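Local coordinates for protein carbamate kinase (Mycoplasma penetrans, PDB 4AXS) that probably acts as a carbamate kinase, making ATP from ADP and carbamoyl phosphate in the arginine deiminase pathway, at residues 26-31 with 62-68; 51-55 with 114-119; 127-133 with 204-210. All blocks are in the same frame, centred on the assembly; numbering follows the deposited sequence.

Interaction 1 (26-31 with 62-68); sequences RIVIAL and HEVIVGH
H62 meets I27 through its ring: I27 CD1 sits over one face, 3.8 Å from the ring centroid, while a water links H62 ND1 to R26 N, weakly on the R26 side. At E63 the contact turns ionic. R26 runs out anti to its amide nitrogen (chi1 -168°) and bends at chi3, which brings NE to 3.1 Å from E63 OE1, above the carboxylate plane; the guanidinium and carboxylate planes lie 61° apart. NH2 completes the salt bridge at OE2, modelled doubtfully short. E63 O accepts I27 N. V64 reaches I29 with CG1, 3.8 Å from I29 CD1. I65 is gripped twice, its N bonding to I27 O (2.9 Å) and its O receiving I29 N (3.0 Å), and CB packs against V28 CG2. G67 repeats the pattern, N weakly to I29 O and O from L31 N (3.1 Å). H68 donates a CA-H contact to L31 O; its ring leads away, NE2 hydrogen-bonding to Y130 OH. The parallel pair is joined by a beta-alpha-beta crossover: helix 48-59 packs over I29, L31 and V64, helix 232-242 covers V28 and A30, and strand 247-251 flanks 27-31 on its other edge.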
ATOM      1  N   ARG A  26     -15.271 -19.649  -3.509  1.00 59.35           N
ATOM      2  CA  ARG A  26     -14.238 -18.800  -2.929  1.00 59.05           C
ATOM      3  C   ARG A  26     -12.856 -19.405  -3.157  1.00 60.34           C
ATOM      4  O   ARG A  26     -12.659 -20.612  -2.975  1.00 61.12           O
ATOM      5  CB  ARG A  26     -14.492 -18.579  -1.433  1.00 61.35           C
ATOM      6  CG  ARG A  26     -13.637 -17.471  -0.823  1.00 61.65           C
ATOM      7  CD  ARG A  26     -14.132 -17.043   0.551  1.00 56.84           C
ATOM      8  NE  ARG A  26     -15.325 -16.209   0.449  1.00 58.92           N
ATOM      9  CZ  ARG A  26     -15.861 -15.536   1.465  1.00 58.76           C
ATOM     10  NH1 ARG A  26     -15.306 -15.599   2.669  1.00 55.87           N
ATOM     11  NH2 ARG A  26     -16.951 -14.802   1.281  1.00 49.51           N
ATOM     12  N   ILE A  27     -11.901 -18.565  -3.552  1.00 55.89           N
ATOM     13  CA  ILE A  27     -10.569 -19.039  -3.937  1.00 57.42           C
ATOM     14  C   ILE A  27      -9.453 -18.043  -3.617  1.00 55.28           C
ATOM     15  O   ILE A  27      -9.460 -16.917  -4.110  1.00 53.63           O
ATOM     16  CB  ILE A  27     -10.499 -19.319  -5.442  1.00 55.20           C
ATOM     17  CG1 ILE A  27     -11.577 -20.330  -5.850  1.00 57.20           C
ATOM     18  CG2 ILE A  27      -9.109 -19.802  -5.816  1.00 52.22           C
ATOM     19  CD1 ILE A  27     -11.868 -20.357  -7.340  1.00 52.92           C
ATOM     20  N   VAL A  28      -8.490 -18.467  -2.802  1.00 51.50           N
ATOM     21  CA  VAL A  28      -7.333 -17.644  -2.490  1.00 42.65           C
ATOM     22  C   VAL A  28      -6.164 -18.051  -3.355  1.00 47.40           C
ATOM     23  O   VAL A  28      -5.746 -19.218  -3.356  1.00 53.31           O
ATOM     24  CB  VAL A  28      -6.912 -17.784  -1.027  1.00 45.57           C
ATOM     25  CG1 VAL A  28      -5.592 -17.071  -0.803  1.00 44.16           C
ATOM     26  CG2 VAL A  28      -7.989 -17.215  -0.107  1.00 47.64           C
ATOM     27  N   ILE A  29      -5.625 -17.094  -4.093  1.00 41.09           N
ATOM     28  CA  ILE A  29      -4.539 -17.378  -5.018  1.00 44.46           C
ATOM     29  C   ILE A  29      -3.273 -16.645  -4.598  1.00 41.23           C
ATOM     30  O   ILE A  29      -3.319 -15.466  -4.286  1.00 42.16           O
ATOM     31  CB  ILE A  29      -4.919 -16.992  -6.470  1.00 46.81           C
ATOM     32  CG1 ILE A  29      -6.272 -17.597  -6.841  1.00 48.91           C
ATOM     33  CG2 ILE A  29      -3.857 -17.472  -7.454  1.00 51.25           C
ATOM     34  CD1 ILE A  29      -6.624 -17.470  -8.311  1.00 45.55           C
ATOM     35  N   ALA A  30      -2.148 -17.351  -4.599  1.00 42.62           N
ATOM     36  CA  ALA A  30      -0.875 -16.773  -4.186  1.00 40.25           C
ATOM     37  C   ALA A  30       0.142 -16.771  -5.326  1.00 41.79           C
ATOM     38  O   ALA A  30       0.517 -17.821  -5.830  1.00 47.11           O
ATOM     39  CB  ALA A  30      -0.323 -17.532  -2.981  1.00 39.88           C
ATOM     40  N   LEU A  31       0.598 -15.586  -5.716  1.00 45.08           N
ATOM     41  CA  LEU A  31       1.491 -15.434  -6.871  1.00 46.03           C
ATOM     42  C   LEU A  31       2.942 -15.163  -6.471  1.00 43.53           C
ATOM     43  O   LEU A  31       3.243 -14.139  -5.854  1.00 48.60           O
ATOM     44  CB  LEU A  31       0.980 -14.300  -7.760  1.00 44.14           C
ATOM     45  CG  LEU A  31       1.805 -13.796  -8.945  1.00 44.28           C
ATOM     46  CD1 LEU A  31       1.883 -14.815 -10.049  1.00 46.53           C
ATOM     47  CD2 LEU A  31       1.156 -12.514  -9.464  1.00 48.38           C
ATOM     48  N   HIS A  62     -16.933 -17.270  -8.782  1.00 66.43           N
ATOM     49  CA  HIS A  62     -16.017 -17.393  -7.648  1.00 64.54           C
ATOM     50  C   HIS A  62     -15.618 -16.052  -7.019  1.00 61.35           C
ATOM     51  O   HIS A  62     -15.568 -15.018  -7.690  1.00 54.36           O
ATOM     52  CB  HIS A  62     -14.758 -18.155  -8.054  1.00 59.97           C
ATOM     53  CG  HIS A  62     -15.031 -19.518  -8.607  1.00 69.67           C
ATOM     54  ND1 HIS A  62     -15.465 -20.567  -7.823  1.00 74.64           N
ATOM     55  CD2 HIS A  62     -14.927 -20.006  -9.866  1.00 64.29           C
ATOM     56  CE1 HIS A  62     -15.620 -21.641  -8.579  1.00 65.93           C
ATOM     57  NE2 HIS A  62     -15.304 -21.326  -9.822  1.00 61.54           N
ATOM     58  N   GLU A  63     -15.350 -16.097  -5.716  1.00 57.82           N
ATOM     59  CA  GLU A  63     -14.713 -15.000  -5.004  1.00 60.83           C
ATOM     60  C   GLU A  63     -13.211 -15.267  -4.996  1.00 56.19           C
ATOM     61  O   GLU A  63     -12.770 -16.267  -4.443  1.00 59.40           O
ATOM     62  CB  GLU A  63     -15.209 -14.934  -3.555  1.00 62.39           C
ATOM     63  CG  GLU A  63     -16.728 -14.915  -3.369  1.00 61.14           C
ATOM     64  CD  GLU A  63     -17.145 -15.535  -2.041  1.00 64.38           C
ATOM     65  OE1 GLU A  63     -17.158 -16.788  -1.951  1.00 68.60           O
ATOM     66  OE2 GLU A  63     -17.443 -14.781  -1.087  1.00 50.44           O
ATOM     67  N   VAL A  64     -12.428 -14.385  -5.613  1.00 57.39           N
ATOM     68  CA  VAL A  64     -10.975 -14.532  -5.631  1.00 51.23           C
ATOM     69  C   VAL A  64     -10.307 -13.521  -4.711  1.00 53.67           C
ATOM     70  O   VAL A  64     -10.321 -12.316  -4.975  1.00 55.85           O
ATOM     71  CB  VAL A  64     -10.374 -14.380  -7.057  1.00 54.00           C
ATOM     72  CG1 VAL A  64      -8.864 -14.619  -7.033  1.00 48.59           C
ATOM     73  CG2 VAL A  64     -11.050 -15.323  -8.046  1.00 50.15           C
ATOM     74  N   ILE A  65      -9.734 -14.022  -3.624  1.00 52.40           N
ATOM     75  CA  ILE A  65      -8.878 -13.232  -2.755  1.00 44.18           C
ATOM     76  C   ILE A  65      -7.456 -13.329  -3.298  1.00 45.34           C
ATOM     77  O   ILE A  65      -6.940 -14.421  -3.510  1.00 37.90           O
ATOM     78  CB  ILE A  65      -8.903 -13.782  -1.336  1.00 47.27           C
ATOM     79  CG1 ILE A  65     -10.315 -13.679  -0.748  1.00 53.57           C
ATOM     80  CG2 ILE A  65      -7.900 -13.034  -0.460  1.00 49.71           C
ATOM     81  CD1 ILE A  65     -11.347 -14.592  -1.371  1.00 51.92           C
ATOM     82  N   VAL A  66      -6.818 -12.188  -3.540  1.00 47.54           N
ATOM     83  CA  VAL A  66      -5.518 -12.211  -4.210  1.00 45.60           C
ATOM     84  C   VAL A  66      -4.334 -11.860  -3.308  1.00 42.38           C
ATOM     85  O   VAL A  66      -4.451 -11.014  -2.417  1.00 43.28           O
ATOM     86  CB  VAL A  66      -5.521 -11.318  -5.456  1.00 40.17           C
ATOM     87  CG1 VAL A  66      -4.206 -11.447  -6.187  1.00 38.16           C
ATOM     88  CG2 VAL A  66      -6.672 -11.711  -6.364  1.00 36.91           C
ATOM     89  N   GLY A  67      -3.203 -12.525  -3.550  1.00 40.73           N
ATOM     90  CA  GLY A  67      -1.991 -12.343  -2.770  1.00 38.43           C
ATOM     91  C   GLY A  67      -0.756 -12.542  -3.628  1.00 39.18           C
ATOM     92  O   GLY A  67      -0.864 -12.982  -4.766  1.00 40.20           O
ATOM     93  N   HIS A  68       0.420 -12.214  -3.094  1.00 38.85           N
ATOM     94  CA  HIS A  68       1.654 -12.261  -3.876  1.00 37.71           C
ATOM     95  C   HIS A  68       2.890 -12.217  -2.994  1.00 36.29           C
ATOM     96  O   HIS A  68       2.855 -11.679  -1.887  1.00 35.22           O
ATOM     97  CB  HIS A  68       1.714 -11.092  -4.861  1.00 38.77           C
ATOM     98  CG  HIS A  68       1.871  -9.755  -4.201  1.00 36.35           C
ATOM     99  ND1 HIS A  68       3.098  -9.239  -3.844  1.00 31.88           N
ATOM    100  CD2 HIS A  68       0.952  -8.832  -3.834  1.00 33.41           C
ATOM    101  CE1 HIS A  68       2.929  -8.065  -3.267  1.00 30.58           C
ATOM    102  NE2 HIS A  68       1.637  -7.792  -3.255  1.00 36.11           N
TER
HETATM  103  O   HOH W   1     -15.402 -22.174  -5.417  1.00 44.41           O

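Interaction 2 (51-55 with 114-119); sequences AAKIA and AISNEL
A51 and A55 point their methyl groups toward segment 114-119 of helix 96-121, and most of the contact is apolar. A51 CB settles among A114, I115 and E118, with A114 CB 3.9 Å away and I115 CB 4.1 Å away. One turn later A55 CB meets E118 CB at 3.7 Å, and the CD2 branch of L119 lies 3.9 Å from A55 CB. I54 touches with its CG2 branch, 3.7 Å from I115 CD1; in I115, CG1 anti to the amide nitrogen (chi1 173°) and a chain extended beyond it let that methyl reach I54. Small residues on 51-55 let the segment axes approach to 8.2 Å, crossing at -49°. The two helices, 48-59 and 96-121, are neighbours on one side of the central sheet of the amino acid kinase fold: I54 rests on V64 and V66, I115 on V128 and V205. The one polar side chain in the contact, E118, makes only van der Waals contacts across it. It lays CG against the backbone of A52, 3.3 Å from A52 N; the bend at chi2 (-55°) then swings the carboxylate so that OE1 lies 3.7 Å from A52 CB. OE2 has a long, weak ion pair with K121. On the far side of helix 96-121, S116 and N117 face the second subunit, where N117 OD1 accepts a hydrogen bond from Y223 N of that subunit.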
ATOM      1  N   ALA A  51      -3.690 -11.602 -13.755  1.00 48.39           N
ATOM      2  CA  ALA A  51      -4.893 -10.789 -13.652  1.00 49.21           C
ATOM      3  C   ALA A  51      -6.005 -11.334 -14.542  1.00 51.21           C
ATOM      4  O   ALA A  51      -7.125 -11.565 -14.079  1.00 53.72           O
ATOM      5  CB  ALA A  51      -4.589  -9.326 -13.989  1.00 46.68           C
ATOM      6  N   ALA A  52      -5.701 -11.536 -15.819  1.00 45.61           N
ATOM      7  CA  ALA A  52      -6.675 -12.139 -16.725  1.00 52.75           C
ATOM      8  C   ALA A  52      -7.231 -13.463 -16.160  1.00 55.84           C
ATOM      9  O   ALA A  52      -8.448 -13.697 -16.183  1.00 51.97           O
ATOM     10  CB  ALA A  52      -6.071 -12.338 -18.106  1.00 50.42           C
ATOM     11  N   LYS A  53      -6.347 -14.317 -15.639  1.00 52.01           N
ATOM     12  CA  LYS A  53      -6.804 -15.543 -14.990  1.00 58.16           C
ATOM     13  C   LYS A  53      -7.721 -15.219 -13.800  1.00 57.39           C
ATOM     14  O   LYS A  53      -8.761 -15.857 -13.624  1.00 58.58           O
ATOM     15  CB  LYS A  53      -5.638 -16.431 -14.531  1.00 54.62           C
ATOM     16  CG  LYS A  53      -4.525 -16.665 -15.551  1.00 57.48           C
ATOM     17  CD  LYS A  53      -4.839 -17.723 -16.605  1.00 55.37           C
ATOM     18  CE  LYS A  53      -3.525 -18.281 -17.184  1.00 62.62           C
ATOM     19  NZ  LYS A  53      -3.646 -18.902 -18.543  1.00 59.80           N
ATOM     20  N   ILE A  54      -7.344 -14.235 -12.985  1.00 53.74           N
ATOM     21  CA  ILE A  54      -8.180 -13.862 -11.839  1.00 53.44           C
ATOM     22  C   ILE A  54      -9.533 -13.322 -12.297  1.00 55.70           C
ATOM     23  O   ILE A  54     -10.568 -13.627 -11.703  1.00 57.73           O
ATOM     24  CB  ILE A  54      -7.495 -12.830 -10.913  1.00 53.26           C
ATOM     25  CG1 ILE A  54      -6.381 -13.498 -10.105  1.00 50.82           C
ATOM     26  CG2 ILE A  54      -8.507 -12.226  -9.959  1.00 48.55           C
ATOM     27  CD1 ILE A  54      -5.276 -12.578  -9.686  1.00 38.18           C
ATOM     28  N   ALA A  55      -9.521 -12.525 -13.358  1.00 52.81           N
ATOM     29  CA  ALA A  55     -10.758 -11.995 -13.904  1.00 54.03           C
ATOM     30  C   ALA A  55     -11.730 -13.133 -14.214  1.00 58.39           C
ATOM     31  O   ALA A  55     -12.880 -13.107 -13.770  1.00 59.72           O
ATOM     32  CB  ALA A  55     -10.477 -11.171 -15.147  1.00 52.65           C
ATOM     33  N   ALA A 114      -3.878  -3.819 -13.300  1.00 45.18           N
ATOM     34  CA  ALA A 114      -4.051  -4.958 -14.187  1.00 40.95           C
ATOM     35  C   ALA A 114      -5.335  -5.734 -13.929  1.00 47.45           C
ATOM     36  O   ALA A 114      -6.060  -6.090 -14.866  1.00 50.30           O
ATOM     37  CB  ALA A 114      -2.852  -5.865 -14.102  1.00 43.02           C
ATOM     38  N   ILE A 115      -5.631  -5.994 -12.664  1.00 43.95           N
ATOM     39  CA  ILE A 115      -6.779  -6.837 -12.367  1.00 45.93           C
ATOM     40  C   ILE A 115      -8.066  -6.038 -12.519  1.00 49.25           C
ATOM     41  O   ILE A 115      -9.101  -6.573 -12.922  1.00 53.09           O
ATOM     42  CB  ILE A 115      -6.685  -7.478 -10.974  1.00 43.22           C
ATOM     43  CG1 ILE A 115      -7.979  -8.213 -10.648  1.00 41.47           C
ATOM     44  CG2 ILE A 115      -6.435  -6.411  -9.920  1.00 56.72           C
ATOM     45  CD1 ILE A 115      -8.064  -8.647  -9.217  1.00 46.64           C
ATOM     46  N   SER A 116      -7.997  -4.754 -12.188  1.00 50.15           N
ATOM     47  CA  SER A 116      -9.087  -3.837 -12.488  1.00 47.05           C
ATOM     48  C   SER A 116      -9.287  -3.852 -14.002  1.00 51.09           C
ATOM     49  O   SER A 116     -10.399  -4.054 -14.495  1.00 52.89           O
ATOM     50  CB  SER A 116      -8.745  -2.417 -12.009  1.00 46.20           C
ATOM     51  OG  SER A 116      -9.092  -2.210 -10.645  1.00 40.13           O
ATOM     52  N   ASN A 117      -8.195  -3.653 -14.733  1.00 46.88           N
ATOM     53  CA  ASN A 117      -8.249  -3.610 -16.184  1.00 50.15           C
ATOM     54  C   ASN A 117      -8.896  -4.859 -16.785  1.00 59.70           C
ATOM     55  O   ASN A 117      -9.826  -4.750 -17.589  1.00 59.55           O
ATOM     56  CB  ASN A 117      -6.854  -3.400 -16.762  1.00 44.70           C
ATOM     57  CG  ASN A 117      -6.510  -1.939 -16.920  1.00 49.07           C
ATOM     58  OD1 ASN A 117      -7.319  -1.064 -16.602  1.00 51.25           O
ATOM     59  ND2 ASN A 117      -5.308  -1.660 -17.423  1.00 42.87           N
ATOM     60  N   GLU A 118      -8.412  -6.037 -16.388  1.00 54.81           N
ATOM     61  CA  GLU A 118      -8.951  -7.292 -16.907  1.00 54.11           C
ATOM     62  C   GLU A 118     -10.439  -7.455 -16.610  1.00 58.33           C
ATOM     63  O   GLU A 118     -11.203  -7.868 -17.477  1.00 61.25           O
ATOM     64  CB  GLU A 118      -8.179  -8.500 -16.363  1.00 55.31           C
ATOM     65  CG  GLU A 118      -6.728  -8.565 -16.796  1.00 51.70           C
ATOM     66  CD  GLU A 118      -6.570  -8.522 -18.300  1.00 57.67           C
ATOM     67  OE1 GLU A 118      -7.483  -9.013 -18.995  1.00 64.19           O
ATOM     68  OE2 GLU A 118      -5.541  -7.994 -18.787  1.00 55.52           O
ATOM     69  N   LEU A 119     -10.851  -7.141 -15.385  1.00 56.79           N
ATOM     70  CA  LEU A 119     -12.266  -7.229 -15.024  1.00 58.92           C
ATOM     71  C   LEU A 119     -13.135  -6.357 -15.932  1.00 65.80           C
ATOM     72  O   LEU A 119     -14.292  -6.690 -16.192  1.00 68.62           O
ATOM     73  CB  LEU A 119     -12.494  -6.852 -13.554  1.00 53.29           C
ATOM     74  CG  LEU A 119     -11.976  -7.853 -12.517  1.00 58.12           C
ATOM     75  CD1 LEU A 119     -12.053  -7.301 -11.103  1.00 47.10           C
ATOM     76  CD2 LEU A 119     -12.724  -9.183 -12.619  1.00 56.08           C
TER

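Interaction 3 (127-133 with 204-210); sequences DVLYFLT and CVCIVGG
The Y130 ring has I207 O over one face, near the rim, while its CD2 lies 3.3 Å from I207 CG2; the two side chains cross at about a right angle. Past the ring, Y130 OH comes 3.4 Å from G210 CA and hydrogen-bonds to H68 NE2. The F131 ring offers an edge instead: C206 CB lies in its plane, 3.8 Å from F131 CE1, and C206 SG lies at the edge too, 5.4 Å from the F131 ring centroid, a sulfur-aromatic contact. V208 runs beside F131, pointing the same way, and its CG1 meets CD1 obliquely. F131 of the second subunit meets this ring with planes at about 50°. On the sheet face of Y130 and I207, V128 CG2 packs against V205 CG1. The backbones form a short parallel ladder: V205 N weakly to D127 O, L129 N to V205 O (2.9 Å), I207 N to L129 O (2.7 Å) and F131 N to I207 O (3.0 Å). Beyond it, side chain and solvent take over. T133 OG1, set beside its own amide nitrogen (chi1 -56°), accepts G209 N at 3.0 Å, and a water bridges F131 O and G210 N. The backbone amides of both glycines are thus tied to 127-133 by a hydroxyl and a water, which probably helps hold the G209-G210 loop.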
ATOM      1  N   ASP A 127     -15.138  -3.691  -7.096  1.00 54.01           N
ATOM      2  CA  ASP A 127     -14.011  -2.896  -6.622  1.00 55.39           C
ATOM      3  C   ASP A 127     -12.805  -3.762  -6.260  1.00 56.32           C
ATOM      4  O   ASP A 127     -12.885  -4.602  -5.347  1.00 52.14           O
ATOM      5  CB  ASP A 127     -14.417  -2.009  -5.444  1.00 51.71           C
ATOM      6  CG  ASP A 127     -15.134  -0.745  -5.886  1.00 55.61           C
ATOM      7  OD1 ASP A 127     -14.828  -0.233  -6.990  1.00 53.32           O
ATOM      8  OD2 ASP A 127     -15.997  -0.255  -5.126  1.00 57.61           O
ATOM      9  N   VAL A 128     -11.699  -3.564  -6.984  1.00 45.60           N
ATOM     10  CA  VAL A 128     -10.434  -4.191  -6.613  1.00 47.44           C
ATOM     11  C   VAL A 128      -9.709  -3.331  -5.580  1.00 48.06           C
ATOM     12  O   VAL A 128      -9.510  -2.138  -5.795  1.00 51.07           O
ATOM     13  CB  VAL A 128      -9.499  -4.442  -7.817  1.00 49.79           C
ATOM     14  CG1 VAL A 128      -8.392  -5.399  -7.421  1.00 45.15           C
ATOM     15  CG2 VAL A 128     -10.257  -5.021  -8.998  1.00 48.61           C
ATOM     16  N   LEU A 129      -9.322  -3.952  -4.464  1.00 47.67           N
ATOM     17  CA  LEU A 129      -8.665  -3.276  -3.341  1.00 42.88           C
ATOM     18  C   LEU A 129      -7.258  -3.834  -3.057  1.00 39.79           C
ATOM     19  O   LEU A 129      -7.007  -5.007  -3.279  1.00 40.20           O
ATOM     20  CB  LEU A 129      -9.520  -3.432  -2.082  1.00 47.43           C
ATOM     21  CG  LEU A 129     -10.632  -2.422  -1.775  1.00 49.94           C
ATOM     22  CD1 LEU A 129     -11.096  -1.706  -3.028  1.00 51.74           C
ATOM     23  CD2 LEU A 129     -11.802  -3.111  -1.062  1.00 43.69           C
ATOM     24  N   TYR A 130      -6.347  -2.985  -2.574  1.00 40.04           N
ATOM     25  CA  TYR A 130      -5.037  -3.431  -2.097  1.00 33.62           C
ATOM     26  C   TYR A 130      -4.803  -2.915  -0.696  1.00 31.30           C
ATOM     27  O   TYR A 130      -4.552  -1.728  -0.510  1.00 36.38           O
ATOM     28  CB  TYR A 130      -3.864  -2.982  -2.992  1.00 29.79           C
ATOM     29  CG  TYR A 130      -2.569  -3.692  -2.626  1.00 31.20           C
ATOM     30  CD1 TYR A 130      -1.814  -3.298  -1.515  1.00 28.28           C
ATOM     31  CD2 TYR A 130      -2.127  -4.789  -3.360  1.00 31.49           C
ATOM     32  CE1 TYR A 130      -0.657  -3.965  -1.160  1.00 27.92           C
ATOM     33  CE2 TYR A 130      -0.965  -5.470  -3.024  1.00 29.94           C
ATOM     34  CZ  TYR A 130      -0.235  -5.067  -1.925  1.00 33.93           C
ATOM     35  OH  TYR A 130       0.914  -5.757  -1.609  1.00 27.10           O
ATOM     36  N   PHE A 131      -4.885  -3.806   0.286  1.00 31.34           N
ATOM     37  CA  PHE A 131      -4.600  -3.446   1.665  1.00 33.06           C
ATOM     38  C   PHE A 131      -3.119  -3.614   1.981  1.00 34.89           C
ATOM     39  O   PHE A 131      -2.565  -4.707   1.882  1.00 36.85           O
ATOM     40  CB  PHE A 131      -5.410  -4.300   2.639  1.00 30.19           C
ATOM     41  CG  PHE A 131      -6.878  -4.280   2.387  1.00 41.31           C
ATOM     42  CD1 PHE A 131      -7.460  -5.202   1.532  1.00 43.06           C
ATOM     43  CD2 PHE A 131      -7.690  -3.344   3.006  1.00 48.88           C
ATOM     44  CE1 PHE A 131      -8.823  -5.186   1.289  1.00 41.81           C
ATOM     45  CE2 PHE A 131      -9.059  -3.327   2.769  1.00 50.68           C
ATOM     46  CZ  PHE A 131      -9.621  -4.254   1.910  1.00 46.28           C
ATOM     47  N   LEU A 132      -2.479  -2.531   2.379  1.00 33.45           N
ATOM     48  CA  LEU A 132      -1.166  -2.637   2.976  1.00 34.66           C
ATOM     49  C   LEU A 132      -1.293  -3.640   4.137  1.00 37.17           C
ATOM     50  O   LEU A 132      -2.219  -3.526   4.944  1.00 35.98           O
ATOM     51  CB  LEU A 132      -0.730  -1.250   3.457  1.00 30.20           C
ATOM     52  CG  LEU A 132       0.713  -0.987   3.892  1.00 36.65           C
ATOM     53  CD1 LEU A 132       0.774  -0.838   5.400  1.00 40.51           C
ATOM     54  CD2 LEU A 132       1.695  -2.065   3.409  1.00 35.64           C
ATOM     55  N   THR A 133      -0.391  -4.622   4.214  1.00 34.54           N
ATOM     56  CA  THR A 133      -0.535  -5.718   5.177  1.00 29.96           C
ATOM     57  C   THR A 133       0.552  -5.842   6.254  1.00 33.96           C
ATOM     58  O   THR A 133       1.739  -6.001   5.960  1.00 33.74           O
ATOM     59  CB  THR A 133      -0.665  -7.088   4.453  1.00 36.38           C
ATOM     60  OG1 THR A 133      -1.759  -7.045   3.525  1.00 37.50           O
ATOM     61  CG2 THR A 133      -0.873  -8.247   5.466  1.00 28.90           C
ATOM     62  N   CYS A 204     -15.993  -7.550  -3.176  1.00 53.18           N
ATOM     63  CA  CYS A 204     -14.762  -6.830  -3.452  1.00 54.96           C
ATOM     64  C   CYS A 204     -13.617  -7.800  -3.655  1.00 55.47           C
ATOM     65  O   CYS A 204     -13.391  -8.680  -2.825  1.00 58.57           O
ATOM     66  CB  CYS A 204     -14.462  -5.828  -2.343  1.00 56.04           C
ATOM     67  SG  CYS A 204     -15.695  -4.489  -2.253  1.00 55.65           S
ATOM     68  N   VAL A 205     -12.924  -7.663  -4.780  1.00 50.57           N
ATOM     69  CA  VAL A 205     -11.725  -8.456  -5.035  1.00 48.97           C
ATOM     70  C   VAL A 205     -10.517  -7.825  -4.330  1.00 48.31           C
ATOM     71  O   VAL A 205      -9.980  -6.809  -4.776  1.00 47.54           O
ATOM     72  CB  VAL A 205     -11.470  -8.642  -6.545  1.00 46.57           C
ATOM     73  CG1 VAL A 205     -11.685  -7.348  -7.272  1.00 52.83           C
ATOM     74  CG2 VAL A 205     -10.069  -9.181  -6.797  1.00 47.59           C
ATOM     75  N   CYS A 206     -10.108  -8.456  -3.229  1.00 46.09           N
ATOM     76  CA  CYS A 206      -9.165  -7.900  -2.269  1.00 43.42           C
ATOM     77  C   CYS A 206      -7.755  -8.457  -2.393  1.00 40.62           C
ATOM     78  O   CYS A 206      -7.552  -9.660  -2.303  1.00 37.41           O
ATOM     79  CB  CYS A 206      -9.636  -8.217  -0.854  1.00 48.93           C
ATOM     80  SG  CYS A 206     -11.324  -7.775  -0.492  1.00 52.80           S
ATOM     81  N   ILE A 207      -6.776  -7.567  -2.536  1.00 42.48           N
ATOM     82  CA  ILE A 207      -5.378  -7.975  -2.598  1.00 40.28           C
ATOM     83  C   ILE A 207      -4.721  -7.744  -1.248  1.00 37.50           C
ATOM     84  O   ILE A 207      -4.680  -6.617  -0.754  1.00 34.99           O
ATOM     85  CB  ILE A 207      -4.615  -7.222  -3.696  1.00 37.46           C
ATOM     86  CG1 ILE A 207      -5.417  -7.233  -4.999  1.00 36.08           C
ATOM     87  CG2 ILE A 207      -3.235  -7.824  -3.889  1.00 32.49           C
ATOM     88  CD1 ILE A 207      -4.832  -6.362  -6.086  1.00 35.81           C
ATOM     89  N   VAL A 208      -4.219  -8.823  -0.653  1.00 36.19           N
ATOM     90  CA  VAL A 208      -3.627  -8.769   0.679  1.00 34.12           C
ATOM     91  C   VAL A 208      -2.411  -9.675   0.818  1.00 37.33           C
ATOM     92  O   VAL A 208      -2.089 -10.463  -0.087  1.00 38.58           O
ATOM     93  CB  VAL A 208      -4.629  -9.197   1.747  1.00 36.94           C
ATOM     94  CG1 VAL A 208      -5.733  -8.167   1.886  1.00 41.29           C
ATOM     95  CG2 VAL A 208      -5.197 -10.562   1.412  1.00 40.63           C
ATOM     96  N   GLY A 209      -1.744  -9.567   1.964  1.00 37.74           N
ATOM     97  CA  GLY A 209      -0.583 -10.397   2.263  1.00 35.52           C
ATOM     98  C   GLY A 209       0.547 -10.226   1.262  1.00 40.43           C
ATOM     99  O   GLY A 209       1.260 -11.193   0.943  1.00 33.70           O
ATOM    100  N   GLY A 210       0.711  -8.999   0.758  1.00 33.88           N
ATOM    101  CA  GLY A 210       1.784  -8.699  -0.178  1.00 31.62           C
ATOM    102  C   GLY A 210       3.124  -9.043   0.442  1.00 33.20           C
ATOM    103  O   GLY A 210       3.430  -8.586   1.537  1.00 33.80           O
TER
HETATM  104  O   HOH W   2      -0.752  -6.427   0.969  1.00 32.18           O

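Backbone bonds from V66 to C206 and V208 join strand 64-68 to segment 204-210, extending the sheet of interaction 1 to interaction 3; V66 O and V208 N lie 2.8 Å apart. At the C-terminal end H68 NE2 and Y130 OH, 2.7 Å apart, probably form another link. Interaction 2 packs on one face of this sheet, its centre about 12 Å from that of interaction 1 and about 13 Å from that of interaction 3. I54 CD1 touches V66 CG2 (3.7 Å), and I115 CD1 lies 3.2 Å from V205 CG2. Interactions 2 and 3 also reach the second subunit. As in the family, the active site probably lies beyond the C-terminal strand ends, toward H68 and G209-G210.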